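PDB 3PJ0: Lmo0305 protein from Listeria monocytogenes, which is a pyridoxal-phosphate-dependent protein of the beta-eliminating lyase family, with its cofactor joined to a lysine as a Schiff base. Local coordinates for residues A[269-281]-A[347-359]. Residues are numbered along the deposited sequence; the frame is centred on the assembly and turned at random.
Sequences GLAERFNSCSGVK and NLELVFRCLEKEL
Arg273, in the conformer described, reaches across the ring of Phe352 to Glu349, linking helix 260-275 to the C-terminal helix 345-358. Arg273 CB sits over the centre of the ring in a CH-pi contact, 3.8 Å from the Phe352 centroid. The side chain then runs out across the same ring, and Arg273 CD lies 3.8 Å from Phe352 CE2. Because the chain is extended from CG to NE, the guanidinium clears the ring and has Leu348 over one face and the carboxylate at its edge. There Arg273 NH2 gives Glu349 OE2 a fairly straight bond of 3.1 Å, while NH1 adds weak bonds to both carboxylate oxygens. The salt bridge is skewed, with the two planes 53° apart. Glu349 starts out away from the other helix and, bent at chi2, folds its carboxylate back to the arginine.

On the buried side, Phe352 turns its edge to the face of Phe274 in a T-shaped pair, planes at 77°. Beyond the helix, Cys277 SG packs against Glu356 CG (3.5 Å) and Leu355 CD2. Val280, which closes the type II turn begun at Cys277, sets its CG2 3.7 Å from Leu359 CD2, a methyl of the C-terminal residue. Val294 of strand 291-296 touches both Phe274 and Val280. The 269-275 and 347-358 segments of the two helices, 24° from parallel, thus pack beside each other next to an antiparallel sheet, as in the small alpha/beta C-terminal domain of fold-type I pyridoxal-phosphate enzymes.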
ATOM      1  N   GLY A 269       3.351 -30.724 -19.422  1.00 13.83           N
ATOM      2  CA  GLY A 269       4.032 -31.009 -20.691  1.00 14.60           C
ATOM      3  C   GLY A 269       5.487 -30.543 -20.632  1.00 15.11           C
ATOM      4  O   GLY A 269       6.398 -31.279 -21.022  1.00 16.28           O
ATOM      5  N   LEU A 270       5.713 -29.329 -20.124  1.00 14.81           N
ATOM      6  CA  LEU A 270       7.064 -28.775 -20.007  0.50 14.77           C
ATOM      7  C   LEU A 270       7.918 -29.604 -19.045  1.00 15.63           C
ATOM      8  O   LEU A 270       9.053 -29.921 -19.361  1.00 16.63           O
ATOM      9  CB  LEU A 270       7.003 -27.312 -19.550  0.50 14.37           C
ATOM     10  CG  LEU A 270       8.292 -26.494 -19.541  0.50 12.25           C
ATOM     11  CD1 LEU A 270       8.996 -26.599 -20.889  0.50 11.12           C
ATOM     12  CD2 LEU A 270       8.009 -25.015 -19.185  0.50 10.34           C
ATOM     13  N   ALA A 271       7.376 -29.939 -17.870  1.00 15.18           N
ATOM     14  CA  ALA A 271       8.108 -30.760 -16.898  1.00 15.79           C
ATOM     15  C   ALA A 271       8.520 -32.085 -17.521  1.00 16.93           C
ATOM     16  O   ALA A 271       9.654 -32.548 -17.325  1.00 16.64           O
ATOM     17  CB  ALA A 271       7.257 -30.999 -15.589  1.00 15.00           C
ATOM     18  N   GLU A 272       7.618 -32.708 -18.295  1.00 17.76           N
ATOM     19  CA  GLU A 272       7.976 -33.975 -18.972  1.00 19.16           C
ATOM     20  C   GLU A 272       9.210 -33.805 -19.838  1.00 18.93           C
ATOM     21  O   GLU A 272      10.075 -34.688 -19.886  1.00 19.91           O
ATOM     22  CB  GLU A 272       6.863 -34.494 -19.893  1.00 20.44           C
ATOM     23  CG  GLU A 272       5.718 -35.204 -19.214  1.00 23.97           C
ATOM     24  CD  GLU A 272       4.770 -35.858 -20.216  1.00 29.98           C
ATOM     25  OE1 GLU A 272       5.148 -36.019 -21.395  1.00 32.58           O
ATOM     26  OE2 GLU A 272       3.639 -36.226 -19.816  1.00 35.60           O
ATOM     27  N   ARG A 273       9.282 -32.692 -20.550  1.00 18.85           N
ATOM     28  CA  ARG A 273      10.421 -32.441 -21.424  1.00 19.28           C
ATOM     29  C   ARG A 273      11.690 -32.230 -20.600  1.00 18.79           C
ATOM     30  O   ARG A 273      12.716 -32.792 -20.938  1.00 20.31           O
ATOM     31  CB  ARG A 273      10.197 -31.202 -22.317  0.62 19.64           C
ATOM     32  CG  ARG A 273       9.040 -31.275 -23.327  0.62 20.63           C
ATOM     33  CD  ARG A 273       8.841 -29.889 -23.992  0.62 23.58           C
ATOM     34  NE  ARG A 273       7.798 -29.843 -25.023  0.62 23.31           N
ATOM     35  CZ  ARG A 273       8.008 -29.919 -26.337  0.62 26.30           C
ATOM     36  NH1 ARG A 273       9.232 -30.065 -26.841  0.62 25.89           N
ATOM     37  NH2 ARG A 273       6.973 -29.854 -27.170  0.62 27.82           N
ATOM     38  N   PHE A 274      11.627 -31.472 -19.505  1.00 17.19           N
ATOM     39  CA  PHE A 274      12.795 -31.320 -18.629  1.00 17.23           C
ATOM     40  C   PHE A 274      13.276 -32.673 -18.066  1.00 17.56           C
ATOM     41  O   PHE A 274      14.465 -33.012 -18.170  1.00 18.55           O
ATOM     42  CB  PHE A 274      12.517 -30.332 -17.483  1.00 16.37           C
ATOM     43  CG  PHE A 274      12.690 -28.894 -17.869  1.00 15.48           C
ATOM     44  CD1 PHE A 274      13.958 -28.405 -18.197  1.00 16.45           C
ATOM     45  CD2 PHE A 274      11.615 -28.018 -17.887  1.00 15.60           C
ATOM     46  CE1 PHE A 274      14.135 -27.064 -18.558  1.00 15.44           C
ATOM     47  CE2 PHE A 274      11.787 -26.680 -18.227  1.00 15.46           C
ATOM     48  CZ  PHE A 274      13.046 -26.207 -18.577  1.00 14.15           C
ATOM     49  N   ASN A 275      12.347 -33.463 -17.534  1.00 17.49           N
ATOM     50  CA  ASN A 275      12.681 -34.759 -16.959  1.00 18.44           C
ATOM     51  C   ASN A 275      13.273 -35.723 -17.979  1.00 20.39           C
ATOM     52  O   ASN A 275      14.053 -36.599 -17.613  1.00 21.18           O
ATOM     53  CB  ASN A 275      11.448 -35.401 -16.296  1.00 18.09           C
ATOM     54  CG  ASN A 275      11.127 -34.799 -14.916  1.00 17.31           C
ATOM     55  OD1 ASN A 275      11.935 -34.916 -13.970  1.00 17.02           O
ATOM     56  ND2 ASN A 275       9.936 -34.218 -14.777  1.00 14.34           N
ATOM     57  N   SER A 276      12.915 -35.562 -19.253  1.00 21.16           N
ATOM     58  CA  SER A 276      13.432 -36.431 -20.313  0.50 22.26           C
ATOM     59  C   SER A 276      14.922 -36.186 -20.570  1.00 23.03           C
ATOM     60  O   SER A 276      15.585 -37.004 -21.215  1.00 23.70           O
ATOM     61  CB  SER A 276      12.625 -36.254 -21.620  0.50 22.41           C
ATOM     62  OG  SER A 276      12.864 -34.994 -22.244  0.50 22.47           O
ATOM     63  N   CYS A 277      15.443 -35.067 -20.067  1.00 22.73           N
ATOM     64  CA  CYS A 277      16.850 -34.706 -20.262  1.00 23.67           C
ATOM     65  C   CYS A 277      17.736 -35.365 -19.217  1.00 23.95           C
ATOM     66  O   CYS A 277      17.384 -35.442 -18.021  1.00 23.51           O
ATOM     67  CB  CYS A 277      17.056 -33.193 -20.249  1.00 23.30           C
ATOM     68  SG  CYS A 277      16.151 -32.336 -21.577  1.00 24.33           S
ATOM     69  N   SER A 278      18.870 -35.886 -19.672  0.62 24.68           N
ATOM     70  CA  SER A 278      19.799 -36.587 -18.789  0.62 25.46           C
ATOM     71  C   SER A 278      20.427 -35.582 -17.823  0.62 25.14           C
ATOM     72  O   SER A 278      20.950 -34.555 -18.248  0.62 26.23           O
ATOM     73  CB  SER A 278      20.879 -37.305 -19.612  0.62 26.26           C
ATOM     74  OG  SER A 278      21.586 -38.223 -18.807  0.62 26.27           O
ATOM     75  N   GLY A 279      20.363 -35.889 -16.528  1.00 24.72           N
ATOM     76  CA  GLY A 279      20.883 -35.029 -15.466  1.00 23.80           C
ATOM     77  C   GLY A 279      19.963 -33.870 -15.085  1.00 22.31           C
ATOM     78  O   GLY A 279      20.395 -32.944 -14.408  1.00 22.33           O
ATOM     79  N   VAL A 280      18.710 -33.926 -15.534  1.00 20.06           N
ATOM     80  CA  VAL A 280      17.729 -32.899 -15.257  1.00 18.55           C
ATOM     81  C   VAL A 280      16.499 -33.589 -14.690  1.00 17.84           C
ATOM     82  O   VAL A 280      16.045 -34.609 -15.240  1.00 16.94           O
ATOM     83  CB  VAL A 280      17.304 -32.137 -16.542  1.00 17.65           C
ATOM     84  CG1 VAL A 280      16.312 -30.999 -16.207  1.00 17.72           C
ATOM     85  CG2 VAL A 280      18.522 -31.591 -17.326  1.00 18.23           C
ATOM     86  N   LYS A 281      15.978 -33.060 -13.580  1.00 17.36           N
ATOM     87  CA  LYS A 281      14.707 -33.515 -13.030  1.00 16.81           C
ATOM     88  C   LYS A 281      13.865 -32.310 -12.565  1.00 16.46           C
ATOM     89  O   LYS A 281      14.394 -31.213 -12.393  1.00 16.81           O
ATOM     90  CB  LYS A 281      14.925 -34.455 -11.842  1.00 17.66           C
ATOM     91  CG  LYS A 281      15.404 -33.758 -10.536  1.00 21.00           C
ATOM     92  CD  LYS A 281      15.676 -34.747  -9.385  1.00 24.22           C
ATOM     93  CE  LYS A 281      16.116 -34.009  -8.107  1.00 27.02           C
ATOM     94  NZ  LYS A 281      16.366 -34.923  -6.940  1.00 28.27           N
ATOM     95  N   ASN A 347      10.962 -23.197 -32.058  1.00 27.24           N
ATOM     96  CA  ASN A 347      11.904 -22.663 -31.074  1.00 27.09           C
ATOM     97  C   ASN A 347      11.882 -23.500 -29.793  1.00 26.36           C
ATOM     98  O   ASN A 347      12.936 -23.827 -29.235  1.00 25.98           O
ATOM     99  CB  ASN A 347      11.607 -21.196 -30.768  1.00 26.52           C
ATOM    100  CG  ASN A 347      11.607 -20.331 -32.005  1.00 27.41           C
ATOM    101  OD1 ASN A 347      10.781 -20.525 -32.903  1.00 28.96           O
ATOM    102  ND2 ASN A 347      12.497 -19.344 -32.045  1.00 25.86           N
ATOM    103  N   LEU A 348      10.670 -23.843 -29.348  1.00 26.19           N
ATOM    104  CA  LEU A 348      10.461 -24.658 -28.143  1.00 25.76           C
ATOM    105  C   LEU A 348      11.135 -26.030 -28.314  1.00 26.48           C
ATOM    106  O   LEU A 348      11.904 -26.438 -27.461  1.00 25.86           O
ATOM    107  CB  LEU A 348       8.953 -24.768 -27.842  1.00 25.55           C
ATOM    108  CG  LEU A 348       8.466 -25.583 -26.638  1.00 26.12           C
ATOM    109  CD1 LEU A 348       9.113 -25.110 -25.333  1.00 26.73           C
ATOM    110  CD2 LEU A 348       6.928 -25.518 -26.546  1.00 25.60           C
ATOM    111  N   GLU A 349      10.890 -26.712 -29.444  1.00 27.54           N
ATOM    112  CA  GLU A 349      11.541 -28.012 -29.730  1.00 28.39           C
ATOM    113  C   GLU A 349      13.051 -27.883 -29.705  1.00 27.85           C
ATOM    114  O   GLU A 349      13.749 -28.741 -29.175  1.00 27.27           O
ATOM    115  CB  GLU A 349      11.170 -28.563 -31.122  1.00 29.79           C
ATOM    116  CG  GLU A 349       9.728 -28.999 -31.281  1.00 33.22           C
ATOM    117  CD  GLU A 349       9.321 -30.103 -30.303  1.00 38.54           C
ATOM    118  OE1 GLU A 349      10.209 -30.867 -29.837  1.00 41.46           O
ATOM    119  OE2 GLU A 349       8.102 -30.197 -30.003  1.00 40.92           O
ATOM    120  N   LEU A 350      13.547 -26.784 -30.267  1.00 27.47           N
ATOM    121  CA  LEU A 350      14.985 -26.577 -30.387  1.00 27.69           C
ATOM    122  C   LEU A 350      15.672 -26.430 -29.031  1.00 26.80           C
ATOM    123  O   LEU A 350      16.785 -26.949 -28.839  1.00 26.08           O
ATOM    124  CB  LEU A 350      15.269 -25.378 -31.280  1.00 27.91           C
ATOM    125  CG  LEU A 350      16.709 -25.107 -31.704  1.00 29.97           C
ATOM    126  CD1 LEU A 350      17.359 -26.302 -32.418  1.00 30.04           C
ATOM    127  CD2 LEU A 350      16.711 -23.876 -32.606  1.00 30.93           C
ATOM    128  N   VAL A 351      14.998 -25.743 -28.104  1.00 26.35           N
ATOM    129  CA  VAL A 351      15.497 -25.554 -26.745  1.00 26.13           C
ATOM    130  C   VAL A 351      15.874 -26.886 -26.109  1.00 26.12           C
ATOM    131  O   VAL A 351      16.957 -27.030 -25.558  1.00 26.17           O
ATOM    132  CB  VAL A 351      14.434 -24.875 -25.839  1.00 25.41           C
ATOM    133  CG1 VAL A 351      14.736 -25.135 -24.354  1.00 25.43           C
ATOM    134  CG2 VAL A 351      14.328 -23.391 -26.169  1.00 25.79           C
ATOM    135  N   PHE A 352      14.971 -27.857 -26.210  1.00 26.22           N
ATOM    136  CA  PHE A 352      15.182 -29.165 -25.614  1.00 26.76           C
ATOM    137  C   PHE A 352      16.100 -30.071 -26.417  1.00 28.39           C
ATOM    138  O   PHE A 352      16.863 -30.825 -25.831  1.00 28.57           O
ATOM    139  CB  PHE A 352      13.839 -29.799 -25.274  1.00 26.53           C
ATOM    140  CG  PHE A 352      13.130 -29.059 -24.186  1.00 25.48           C
ATOM    141  CD1 PHE A 352      13.470 -29.283 -22.852  1.00 25.58           C
ATOM    142  CD2 PHE A 352      12.196 -28.080 -24.474  1.00 25.14           C
ATOM    143  CE1 PHE A 352      12.858 -28.574 -21.838  1.00 22.35           C
ATOM    144  CE2 PHE A 352      11.589 -27.370 -23.456  1.00 25.21           C
ATOM    145  CZ  PHE A 352      11.919 -27.628 -22.133  1.00 23.36           C
ATOM    146  N   ARG A 353      16.048 -29.987 -27.743  1.00 29.51           N
ATOM    147  CA  ARG A 353      17.009 -30.715 -28.560  1.00 30.66           C
ATOM    148  C   ARG A 353      18.407 -30.242 -28.130  1.00 31.32           C
ATOM    149  O   ARG A 353      19.282 -31.074 -27.872  1.00 31.81           O
ATOM    150  CB  ARG A 353      16.762 -30.464 -30.050  1.00 31.10           C
ATOM    151  N   CYS A 354      18.597 -28.923 -27.992  1.00 31.60           N
ATOM    152  CA  CYS A 354      19.893 -28.345 -27.568  1.00 32.65           C
ATOM    153  C   CYS A 354      20.261 -28.701 -26.131  1.00 33.20           C
ATOM    154  O   CYS A 354      21.423 -28.975 -25.824  1.00 32.94           O
ATOM    155  CB  CYS A 354      19.909 -26.819 -27.706  1.00 32.42           C
ATOM    156  SG  CYS A 354      19.927 -26.190 -29.394  1.00 33.87           S
ATOM    157  N   LEU A 355      19.267 -28.701 -25.249  1.00 33.55           N
ATOM    158  CA  LEU A 355      19.500 -29.043 -23.851  1.00 34.31           C
ATOM    159  C   LEU A 355      20.007 -30.478 -23.749  1.00 35.96           C
ATOM    160  O   LEU A 355      20.984 -30.742 -23.052  1.00 36.64           O
ATOM    161  CB  LEU A 355      18.222 -28.856 -23.024  1.00 33.28           C
ATOM    162  CG  LEU A 355      18.405 -28.767 -21.507  1.00 32.55           C
ATOM    163  CD1 LEU A 355      19.377 -27.651 -21.155  1.00 30.48           C
ATOM    164  CD2 LEU A 355      17.048 -28.545 -20.812  1.00 30.13           C
ATOM    165  N   GLU A 356      19.360 -31.384 -24.480  1.00 37.60           N
ATOM    166  CA  GLU A 356      19.737 -32.802 -24.519  1.00 39.23           C
ATOM    167  C   GLU A 356      21.157 -32.987 -25.096  1.00 40.43           C
ATOM    168  O   GLU A 356      21.903 -33.858 -24.645  1.00 40.79           O
ATOM    169  CB  GLU A 356      18.687 -33.597 -25.326  1.00 39.82           C
ATOM    170  CG  GLU A 356      17.250 -33.557 -24.695  1.00 41.47           C
ATOM    171  CD  GLU A 356      16.101 -33.976 -25.652  1.00 43.86           C
ATOM    172  OE1 GLU A 356      16.368 -34.597 -26.705  1.00 47.28           O
ATOM    173  OE2 GLU A 356      14.918 -33.698 -25.331  1.00 45.48           O
ATOM    174  N   LYS A 357      21.528 -32.139 -26.061  1.00 41.13           N
ATOM    175  CA  LYS A 357      22.854 -32.187 -26.714  1.00 42.09           C
ATOM    176  C   LYS A 357      23.995 -31.656 -25.842  1.00 42.92           C
ATOM    177  O   LYS A 357      25.111 -32.186 -25.900  1.00 43.37           O
ATOM    178  CB  LYS A 357      22.826 -31.387 -28.024  1.00 42.29           C
ATOM    179  CG  LYS A 357      24.159 -31.295 -28.765  1.00 42.55           C
ATOM    180  N   GLU A 358      23.719 -30.621 -25.039  1.00 43.02           N
ATOM    181  CA  GLU A 358      24.759 -29.974 -24.211  1.00 43.63           C
ATOM    182  C   GLU A 358      25.075 -30.673 -22.883  1.00 44.03           C
ATOM    183  O   GLU A 358      26.150 -30.466 -22.327  1.00 44.09           O
ATOM    184  CB  GLU A 358      24.426 -28.495 -23.958  1.00 43.22           C
ATOM    185  CG  GLU A 358      24.404 -27.616 -25.213  1.00 44.22           C
ATOM    186  CD  GLU A 358      25.764 -27.520 -25.917  1.00 46.22           C
ATOM    187  OE1 GLU A 358      26.819 -27.560 -25.239  1.00 46.36           O
ATOM    188  OE2 GLU A 358      25.768 -27.392 -27.161  1.00 48.42           O
ATOM    189  N   LEU A 359      24.146 -31.469 -22.362  1.00 44.45           N
ATOM    190  CA  LEU A 359      24.388 -32.213 -21.119  1.00 45.28           C
ATOM    191  C   LEU A 359      24.158 -33.713 -21.323  1.00 46.00           C
ATOM    192  O   LEU A 359      24.689 -34.274 -22.295  1.00 46.67           O
ATOM    193  CB  LEU A 359      23.573 -31.636 -19.952  1.00 44.71           C
ATOM    194  CG  LEU A 359      22.135 -31.200 -20.196  1.00 44.46           C
ATOM    195  CD1 LEU A 359      21.239 -32.397 -20.447  1.00 46.52           C
ATOM    196  CD2 LEU A 359      21.637 -30.404 -19.018  1.00 43.46           C
ATOM    197  OXT LEU A 359      23.476 -34.389 -20.544  1.00 46.03           O
TER